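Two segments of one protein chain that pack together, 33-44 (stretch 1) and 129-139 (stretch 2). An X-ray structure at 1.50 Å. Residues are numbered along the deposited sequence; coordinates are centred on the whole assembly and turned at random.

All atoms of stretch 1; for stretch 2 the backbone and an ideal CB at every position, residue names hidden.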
# COMPACT_ATOMS: atom_id res chain seq x y z
N SER A 33 -17.04 -1.29 -0.68
CA SER A 33 -17.43 -0.20 0.20
C SER A 33 -16.27 0.26 1.05
O SER A 33 -16.05 1.47 1.24
CB SER A 33 -18.65 -0.56 1.08
OG SER A 33 -18.41 -1.73 1.80
N GLN A 34 -15.52 -0.70 1.55
CA GLN A 34 -14.38 -0.40 2.46
C GLN A 34 -13.24 0.29 1.70
O GLN A 34 -12.58 1.18 2.24
CB GLN A 34 -13.86 -1.61 3.22
CG GLN A 34 -12.99 -1.15 4.40
CD GLN A 34 -13.76 -0.32 5.44
OE1 GLN A 34 -14.90 -0.63 5.79
NE2 GLN A 34 -13.12 0.73 5.97
N PHE A 35 -13.04 -0.09 0.44
CA PHE A 35 -11.94 0.46 -0.32
C PHE A 35 -12.23 1.93 -0.53
O PHE A 35 -11.36 2.77 -0.43
CB PHE A 35 -11.70 -0.25 -1.66
CG PHE A 35 -10.40 0.08 -2.34
CD1 PHE A 35 -9.26 -0.64 -2.10
CD2 PHE A 35 -10.30 1.14 -3.21
CE1 PHE A 35 -8.05 -0.35 -2.73
CE2 PHE A 35 -9.08 1.40 -3.82
CZ PHE A 35 -8.00 0.67 -3.57
N PHE A 36 -13.49 2.21 -0.80
CA PHE A 36 -13.96 3.62 -1.01
C PHE A 36 -13.72 4.46 0.25
O PHE A 36 -13.22 5.61 0.21
CB PHE A 36 -15.39 3.67 -1.45
CG PHE A 36 -15.89 5.05 -1.69
CD1 PHE A 36 -15.24 5.85 -2.58
CD2 PHE A 36 -17.00 5.51 -1.04
CE1 PHE A 36 -15.68 7.13 -2.82
CE2 PHE A 36 -17.44 6.79 -1.25
CZ PHE A 36 -16.76 7.59 -2.14
N ILE A 37 -14.02 3.87 1.37
CA ILE A 37 -13.82 4.55 2.67
C ILE A 37 -12.36 4.85 2.88
O ILE A 37 -11.95 5.95 3.25
CB ILE A 37 -14.40 3.75 3.83
CG1 ILE A 37 -15.92 3.83 3.75
CG2 ILE A 37 -14.03 4.37 5.17
CD1 ILE A 37 -16.71 2.82 4.59
N ASP A 38 -11.57 3.83 2.59
CA ASP A 38 -10.14 3.79 2.97
C ASP A 38 -9.27 4.65 2.06
O ASP A 38 -8.27 5.21 2.49
CB ASP A 38 -9.55 2.39 3.07
CG ASP A 38 -10.06 1.58 4.26
OD1 ASP A 38 -10.72 2.14 5.17
OD2 ASP A 38 -9.70 0.38 4.25
N TYR A 39 -9.64 4.70 0.80
CA TYR A 39 -8.80 5.32 -0.25
C TYR A 39 -9.45 6.46 -1.03
O TYR A 39 -8.74 7.23 -1.72
CB TYR A 39 -8.27 4.26 -1.23
CG TYR A 39 -7.33 3.31 -0.56
CD1 TYR A 39 -6.02 3.68 -0.25
CD2 TYR A 39 -7.76 2.06 -0.15
CE1 TYR A 39 -5.18 2.84 0.42
CE2 TYR A 39 -6.90 1.18 0.53
CZ TYR A 39 -5.62 1.57 0.78
OH TYR A 39 -4.82 0.72 1.46
N GLY A 40 -10.76 6.57 -0.95
CA GLY A 40 -11.49 7.67 -1.56
C GLY A 40 -11.83 7.52 -3.02
O GLY A 40 -12.28 8.47 -3.66
N VAL A 41 -11.62 6.33 -3.51
CA VAL A 41 -11.98 6.01 -4.91
C VAL A 41 -12.74 4.70 -5.01
O VAL A 41 -12.70 3.84 -4.13
CB VAL A 41 -10.78 6.05 -5.87
CG1 VAL A 41 -10.07 7.46 -5.81
CG2 VAL A 41 -9.82 4.96 -5.51
N ARG A 42 -13.42 4.57 -6.12
CA ARG A 42 -14.34 3.45 -6.33
C ARG A 42 -13.67 2.36 -7.12
O ARG A 42 -12.96 2.62 -8.10
CB ARG A 42 -15.56 3.89 -7.08
CG ARG A 42 -16.28 5.08 -6.55
CD ARG A 42 -17.28 4.61 -5.56
NE ARG A 42 -18.22 5.66 -5.17
CZ ARG A 42 -19.12 5.48 -4.20
NH1 ARG A 42 -19.18 4.31 -3.63
NH2 ARG A 42 -19.93 6.44 -3.83
N LEU A 43 -13.85 1.13 -6.65
CA LEU A 43 -13.44 -0.02 -7.48
C LEU A 43 -14.46 -0.40 -8.53
O LEU A 43 -15.62 -0.06 -8.41
CB LEU A 43 -13.16 -1.25 -6.59
CG LEU A 43 -12.08 -1.16 -5.51
CD1 LEU A 43 -12.12 -2.37 -4.53
CD2 LEU A 43 -10.75 -1.12 -6.18
N PRO A 44 -14.02 -1.14 -9.56
CA PRO A 44 -14.98 -1.77 -10.45
C PRO A 44 -15.79 -2.82 -9.72
O PRO A 44 -15.51 -3.15 -8.58
CB PRO A 44 -14.09 -2.52 -11.45
CG PRO A 44 -12.75 -1.86 -11.34
CD PRO A 44 -12.64 -1.50 -9.93
N UNK A 129 -7.75 -10.81 4.45
CA UNK A 129 -7.99 -10.97 3.01
C UNK A 129 -8.28 -9.60 2.39
O UNK A 129 -7.73 -9.24 1.38
CB UNK A 129 -9.15 -11.93 2.75
N UNK A 130 -9.06 -8.83 3.11
CA UNK A 130 -9.33 -7.45 2.67
C UNK A 130 -8.03 -6.64 2.58
O UNK A 130 -7.77 -5.94 1.58
CB UNK A 130 -10.31 -6.77 3.63
N UNK A 131 -7.19 -6.74 3.60
CA UNK A 131 -5.90 -6.01 3.57
C UNK A 131 -5.04 -6.40 2.38
O UNK A 131 -4.51 -5.55 1.64
CB UNK A 131 -5.12 -6.26 4.86
N UNK A 132 -4.91 -7.69 2.16
CA UNK A 132 -4.13 -8.23 1.03
C UNK A 132 -4.65 -7.64 -0.29
O UNK A 132 -3.87 -7.16 -1.14
CB UNK A 132 -4.21 -9.76 1.00
N UNK A 133 -5.95 -7.72 -0.43
CA UNK A 133 -6.61 -7.25 -1.71
C UNK A 133 -6.42 -5.75 -1.89
O UNK A 133 -6.07 -5.24 -2.97
CB UNK A 133 -8.11 -7.57 -1.71
N UNK A 134 -6.61 -5.04 -0.79
CA UNK A 134 -6.51 -3.57 -0.85
C UNK A 134 -5.13 -3.11 -1.24
O UNK A 134 -4.97 -2.18 -2.06
CB UNK A 134 -6.89 -2.95 0.50
N UNK A 135 -4.13 -3.73 -0.65
CA UNK A 135 -2.73 -3.37 -0.94
C UNK A 135 -2.44 -3.57 -2.42
O UNK A 135 -1.83 -2.73 -3.11
CB UNK A 135 -1.76 -4.20 -0.09
N UNK A 136 -2.94 -4.67 -2.95
CA UNK A 136 -2.64 -5.05 -4.31
C UNK A 136 -3.41 -4.16 -5.27
O UNK A 136 -2.89 -3.75 -6.32
CB UNK A 136 -2.97 -6.52 -4.55
N UNK A 137 -4.63 -3.85 -4.89
CA UNK A 137 -5.49 -2.98 -5.74
C UNK A 137 -5.00 -1.54 -5.77
O UNK A 137 -5.02 -0.91 -6.82
CB UNK A 137 -6.94 -3.01 -5.24
N UNK A 138 -4.53 -1.05 -4.63
CA UNK A 138 -3.92 0.32 -4.57
C UNK A 138 -2.78 0.41 -5.56
O UNK A 138 -2.66 1.37 -6.33
CB UNK A 138 -3.41 0.65 -3.16
N UNK A 139 -1.90 -0.57 -5.56
CA UNK A 139 -0.71 -0.57 -6.43
C UNK A 139 -1.08 -0.50 -7.91
O UNK A 139 -0.35 0.05 -8.76
CB UNK A 139 0.13 -1.82 -6.17

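Stretch 2 is helical throughout, with phi and psi near -60° and -45°, and its axis crosses that of helix 33-39 at -60°, 11.1 Å away at closest approach.

Position 129 is out of reach of stretch 1, which sets no preference there; it is Leu129.

Position 130 points toward stretch 1, yet its ideal CB has nothing within 5.5 Å. Across the gap lies the carboxylate of Asp38, an acceptor beside the aliphatic part of Gln34. Asp38 OD2 is 7.2 Å from the ideal CB of 130, so shorter donors fall short, and a long side chain with a donor at its tip would suit: lysine, arginine or tyrosine. The residue is Tyr130, chi1 t, whose OH donates a hydrogen bond to Asp38 OD2 at 2.7 Å. Asp38 OD2 lies near the plane of the phenol ring, at its edge. The other carboxylate oxygen is held from within stretch 1, Gln34 NE2 donating to Asp38 OD1 at 2.9 Å, so the acceptor is already steadied. The backbone N of Phe35 is 3.4 Å from Tyr130 OH, but the angle is too poor for a hydrogen bond.

Positions 131, 132 and 133 have ideal CB atoms far from stretch 1, which leaves the choice open. They are His131, Cys132 and Leu133.

Position 134 sits where the helices come close, its CA 6.8 Å from Phe35 CA. CA-to-CB runs sideways, and the ideal CB already lies 4.1 Å from Tyr39 CE2 and 4.2 Å from Phe35 CD1. Alanine, glycine or serine would fit most easily. Ala134 places its methyl against both rings, while its O lies 3.6 Å from Phe35 CE1, at the ring's edge.

Positions 135 and 136 point away and accept many residues. Val135 and Thr136 occupy them; Thr136 OG1 donates to Cys132 O at 3.0 Å, a bond within the helix.

Position 137 points toward stretch 1, its ideal CB 3.8 Å from Phe35 CE1 and 4.4 Å from Leu43 CD2. An apolar surface calls for leucine, isoleucine, methionine or valine. Leu137, chi1 m and chi2 t, packs its CB 3.9 Å from Phe35 CE1 and extends CD1 to 3.9 Å from Leu43 CD1, carrying the contact beyond the helix into the loop.

Position 138 also faces stretch 1, its ideal CB 4.6 Å from both Tyr39 CE1 and Phe35 CZ. Something small and apolar suits. Ala138 helps Tyr130, Ala134 and Leu137 form the hole that receives the Phe35 knob.

Position 139 is out of reach; it is Arg139.

Stretch 2 129-139: LYHCLAVTLAR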
# COMPACT_ATOMS: atom_id res chain seq x y z
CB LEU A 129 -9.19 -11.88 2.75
CG LEU A 129 -9.61 -12.01 1.26
CD1 LEU A 129 -8.47 -12.43 0.37
CD2 LEU A 129 -10.77 -12.96 1.15
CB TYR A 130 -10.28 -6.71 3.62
CG TYR A 130 -10.30 -5.23 3.26
CD1 TYR A 130 -10.93 -4.80 2.14
CD2 TYR A 130 -9.70 -4.29 4.06
CE1 TYR A 130 -10.92 -3.47 1.77
CE2 TYR A 130 -9.69 -2.95 3.71
CZ TYR A 130 -10.32 -2.54 2.56
OH TYR A 130 -10.33 -1.19 2.17
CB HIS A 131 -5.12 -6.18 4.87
CG HIS A 131 -3.91 -5.29 4.99
ND1 HIS A 131 -2.64 -5.57 5.34
CD2 HIS A 131 -3.96 -3.93 4.77
CE1 HIS A 131 -1.94 -4.39 5.33
NE2 HIS A 131 -2.76 -3.41 5.00
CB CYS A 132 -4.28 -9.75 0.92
SG CYS A 132 -3.24 -10.59 2.11
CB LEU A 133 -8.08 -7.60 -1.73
CG LEU A 133 -8.35 -9.07 -1.90
CD1 LEU A 133 -9.83 -9.39 -1.62
CD2 LEU A 133 -8.03 -9.51 -3.34
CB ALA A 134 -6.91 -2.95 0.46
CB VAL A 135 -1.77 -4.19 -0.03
CG1 VAL A 135 -0.34 -4.21 -0.50
CG2 VAL A 135 -1.94 -3.69 1.41
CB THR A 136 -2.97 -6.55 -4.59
OG1 THR A 136 -2.23 -7.34 -3.64
CG2 THR A 136 -2.59 -6.95 -5.98
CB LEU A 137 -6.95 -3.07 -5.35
CG LEU A 137 -7.59 -4.39 -5.73
CD1 LEU A 137 -8.93 -4.64 -5.01
CD2 LEU A 137 -7.84 -4.52 -7.24
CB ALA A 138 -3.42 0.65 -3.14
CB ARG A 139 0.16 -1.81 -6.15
CG ARG A 139 1.37 -2.02 -6.97
CD ARG A 139 2.22 -3.09 -6.27
NE ARG A 139 1.84 -4.48 -6.52
CZ ARG A 139 1.54 -5.37 -5.59
NH1 ARG A 139 1.54 -5.04 -4.31
NH2 ARG A 139 1.23 -6.62 -5.93
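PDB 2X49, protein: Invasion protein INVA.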